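Local coordinates for cytochrome c-552 (Thiobacillus ferrooxidans, PDB 1H1O), which carries electrons in the periplasm as a diheme, high-potential cytochrome c of the c4 type, at residues K104-Q109 / E114-C119. Sequence-based numbering, arbitrary orientation.
Sequences KAIFNQ and EQIPAC. With HEM (protoporphyrin IX containing Fe), chain C.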
loop_
_atom_site.group_PDB
_atom_site.type_symbol
_atom_site.label_atom_id
_atom_site.label_comp_id
_atom_site.label_asym_id
_atom_site.label_seq_id
_atom_site.Cartn_x
_atom_site.Cartn_y
_atom_site.Cartn_z
ATOM N N LYS A 104 -16.297 -2.358 -0.297
ATOM C CA LYS A 104 -16.469 -2.303 -1.739
ATOM C C LYS A 104 -17.262 -1.065 -2.126
ATOM O O LYS A 104 -16.894 -0.348 -3.058
ATOM C CB LYS A 104 -17.186 -3.547 -2.271
ATOM C CG LYS A 104 -17.298 -3.540 -3.790
ATOM C CD LYS A 104 -17.913 -4.815 -4.336
ATOM C CE LYS A 104 -17.887 -4.791 -5.856
ATOM N NZ LYS A 104 -18.789 -5.816 -6.444
ATOM N N ALA A 105 -18.350 -0.818 -1.404
ATOM C CA ALA A 105 -19.196 0.337 -1.680
ATOM C C ALA A 105 -18.366 1.602 -1.511
ATOM O O ALA A 105 -18.450 2.525 -2.320
ATOM C CB ALA A 105 -20.380 0.350 -0.735
ATOM N N ILE A 106 -17.545 1.629 -0.467
ATOM C CA ILE A 106 -16.693 2.777 -0.202
ATOM C C ILE A 106 -15.681 2.967 -1.311
ATOM O O ILE A 106 -15.519 4.057 -1.854
ATOM C CB ILE A 106 -15.928 2.608 1.117
ATOM C CG1 ILE A 106 -16.904 2.701 2.297
ATOM C CG2 ILE A 106 -14.842 3.663 1.232
ATOM C CD1 ILE A 106 -16.324 2.207 3.645
ATOM N N PHE A 107 -14.995 1.893 -1.657
ATOM C CA PHE A 107 -13.969 1.995 -2.686
ATOM C C PHE A 107 -14.516 2.486 -4.016
ATOM O O PHE A 107 -13.914 3.389 -4.653
ATOM C CB PHE A 107 -13.296 0.634 -2.905
ATOM C CG PHE A 107 -12.137 0.689 -3.846
ATOM C CD1 PHE A 107 -10.895 1.069 -3.396
ATOM C CD2 PHE A 107 -12.319 0.435 -5.197
ATOM C CE1 PHE A 107 -9.829 1.211 -4.279
ATOM C CE2 PHE A 107 -11.277 0.567 -6.101
ATOM C CZ PHE A 107 -10.023 0.960 -5.642
ATOM N N ASN A 108 -15.631 1.900 -4.447
ATOM C CA ASN A 108 -16.222 2.242 -5.736
ATOM C C ASN A 108 -17.139 3.454 -5.738
ATOM O O ASN A 108 -17.149 4.222 -6.702
ATOM C CB ASN A 108 -17.015 1.056 -6.303
ATOM C CG ASN A 108 -16.164 -0.181 -6.509
ATOM O OD1 ASN A 108 -15.008 -0.097 -6.904
ATOM N ND2 ASN A 108 -16.746 -1.342 -6.256
ATOM N N GLN A 109 -17.906 3.632 -4.666
ATOM C CA GLN A 109 -18.857 4.734 -4.611
ATOM C C GLN A 109 -18.495 5.863 -3.662
ATOM O O GLN A 109 -19.003 6.971 -3.795
ATOM C CB GLN A 109 -20.234 4.191 -4.238
ATOM C CG GLN A 109 -20.687 3.023 -5.099
ATOM C CD GLN A 109 -22.130 2.622 -4.837
ATOM O OE1 GLN A 109 -23.072 3.322 -5.238
ATOM N NE2 GLN A 109 -22.314 1.491 -4.153
ATOM N N GLU A 114 -20.304 12.017 3.853
ATOM C CA GLU A 114 -19.164 11.947 4.753
ATOM C C GLU A 114 -17.943 12.506 4.046
ATOM O O GLU A 114 -16.842 12.566 4.609
ATOM C CB GLU A 114 -18.920 10.501 5.172
ATOM C CG GLU A 114 -19.040 10.291 6.665
ATOM C CD GLU A 114 -18.930 8.837 7.061
ATOM O OE1 GLU A 114 -19.944 8.116 6.959
ATOM O OE2 GLU A 114 -17.823 8.420 7.465
ATOM N N GLN A 115 -18.164 12.922 2.806
ATOM C CA GLN A 115 -17.124 13.486 1.968
ATOM C C GLN A 115 -15.929 12.560 1.795
ATOM O O GLN A 115 -14.777 12.985 1.823
ATOM C CB GLN A 115 -16.701 14.847 2.515
ATOM C CG GLN A 115 -17.801 15.894 2.343
ATOM C CD GLN A 115 -17.498 17.194 3.041
ATOM O OE1 GLN A 115 -16.417 17.759 2.888
ATOM N NE2 GLN A 115 -18.459 17.684 3.812
ATOM N N ILE A 116 -16.230 11.279 1.617
ATOM C CA ILE A 116 -15.210 10.271 1.382
ATOM C C ILE A 116 -15.220 10.014 -0.115
ATOM O O ILE A 116 -16.209 9.528 -0.662
ATOM C CB ILE A 116 -15.539 8.974 2.119
ATOM C CG1 ILE A 116 -15.556 9.245 3.624
ATOM C CG2 ILE A 116 -14.499 7.903 1.785
ATOM C CD1 ILE A 116 -15.829 8.014 4.471
ATOM N N PRO A 117 -14.114 10.336 -0.801
ATOM C CA PRO A 117 -13.981 10.154 -2.250
ATOM C C PRO A 117 -14.071 8.705 -2.669
ATOM O O PRO A 117 -13.685 7.800 -1.915
ATOM C CB PRO A 117 -12.588 10.711 -2.558
ATOM C CG PRO A 117 -12.255 11.570 -1.366
ATOM C CD PRO A 117 -12.857 10.828 -0.218
ATOM N N ALA A 118 -14.563 8.494 -3.885
ATOM C CA ALA A 118 -14.661 7.151 -4.439
ATOM C C ALA A 118 -13.221 6.785 -4.798
ATOM O O ALA A 118 -12.650 7.340 -5.735
ATOM C CB ALA A 118 -15.540 7.151 -5.685
ATOM N N CYS A 119 -12.646 5.865 -4.028
ATOM C CA CYS A 119 -11.261 5.419 -4.198
ATOM C C CYS A 119 -10.875 5.023 -5.604
ATOM O O CYS A 119 -9.770 5.319 -6.058
ATOM C CB CYS A 119 -10.986 4.218 -3.301
ATOM S SG CYS A 119 -11.820 4.299 -1.718
HETATM C CHA HEM C . -2.032 5.553 -1.718
HETATM C CHB HEM C . -6.219 4.171 0.146
HETATM C CHC HEM C . -8.441 7.432 -2.619
HETATM C CHD HEM C . -4.275 8.753 -4.495
HETATM C C1A HEM C . -2.982 4.876 -0.954
HETATM C C2A HEM C . -2.686 3.844 0.016
HETATM C C3A HEM C . -3.859 3.436 0.545
HETATM C C4A HEM C . -4.879 4.249 -0.113
HETATM C CMA HEM C . -4.129 2.394 1.591
HETATM C CAA HEM C . -1.316 3.362 0.342
HETATM C CBA HEM C . -0.816 2.276 -0.599
HETATM C CGA HEM C . 0.377 1.684 -0.209
HETATM O O1A HEM C . 0.716 0.671 -0.888
HETATM O O2A HEM C . 1.089 2.101 0.710
HETATM C C1B HEM C . -7.184 4.955 -0.457
HETATM C C2B HEM C . -8.582 4.873 -0.125
HETATM C C3B HEM C . -9.193 5.819 -0.885
HETATM C C4B HEM C . -8.185 6.433 -1.697
HETATM C CMB HEM C . -9.148 3.918 0.902
HETATM C CAB HEM C . -10.620 6.236 -0.934
HETATM C CBB HEM C . -11.221 6.590 0.462
HETATM C C1C HEM C . -7.520 8.065 -3.382
HETATM C C2C HEM C . -7.809 9.114 -4.329
HETATM C C3C HEM C . -6.604 9.481 -4.828
HETATM C C4C HEM C . -5.620 8.662 -4.223
HETATM C CMC HEM C . -9.208 9.628 -4.607
HETATM C CAC HEM C . -6.243 10.579 -5.854
HETATM C CBC HEM C . -6.829 11.982 -5.494
HETATM C C1D HEM C . -3.280 7.995 -3.909
HETATM C C2D HEM C . -1.863 8.145 -4.216
HETATM C C3D HEM C . -1.241 7.262 -3.435
HETATM C C4D HEM C . -2.279 6.552 -2.650
HETATM C CMD HEM C . -1.306 9.127 -5.203
HETATM C CAD HEM C . 0.236 6.982 -3.302
HETATM C CBD HEM C . 0.911 8.105 -2.395
HETATM C CGD HEM C . 2.320 8.148 -2.514
HETATM O O1D HEM C . 2.867 8.580 -3.590
HETATM O O2D HEM C . 3.051 7.770 -1.560
HETATM N NA HEM C . -4.309 5.114 -1.025
HETATM N NB HEM C . -6.946 5.919 -1.422
HETATM N NC HEM C . -6.163 7.794 -3.334
HETATM N ND HEM C . -3.507 7.018 -2.955
HETATM FE FE HEM C . -5.243 6.456 -2.205
#
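Phe107 and Cys119 bring the two backbones together, their CA atoms 4.6 Å apart, where the last turn of helix 100-109 meets the loop 114-119, which ends on Cys119, the first cysteine of the Cys-X-X-Cys-His motif, predicted to bind the heme covalently. This is the N-terminal helix of the second cytochrome c domain packing against the start of its heme attachment site. Gln109 and Ala118 follow at 4.8 Å between CA atoms, the loop running back past the helix end. The carbonyl O of Phe107 faces the backbone N of Cys119 at 2.9 Å, but the angle is too poor for a hydrogen bond; Phe107 does have a backbone hydrogen bond with Met120, one residue on. With CG anti to the backbone N (chi1 -174°), the Phe107 ring lies with one face under the backbone C of Cys119, offset toward the rim. The sulfur of Cys119 approaches that ring obliquely, 4.7 Å from SG to the ring centroid and 49° off its normal, a sulfur-aromatic contact. The ring also touches Leu180 of helix 170-182 and His123, the predicted axial ligand of the heme iron. An alanine in place of Phe107 is likely to open a gap beside Cys119 and His123, depriving both of their aromatic neighbour. Ile106 extends the apolar patch, its CG2 meeting Cys119 SG and Ile116 CG2, each at 4.3 Å. Ala118 packs its methyl on the helix terminus, with CB 3.5 Å from Asn108 O. On the heme side, CG2 of Ile116 rests 3.8 Å from CBB of the heme.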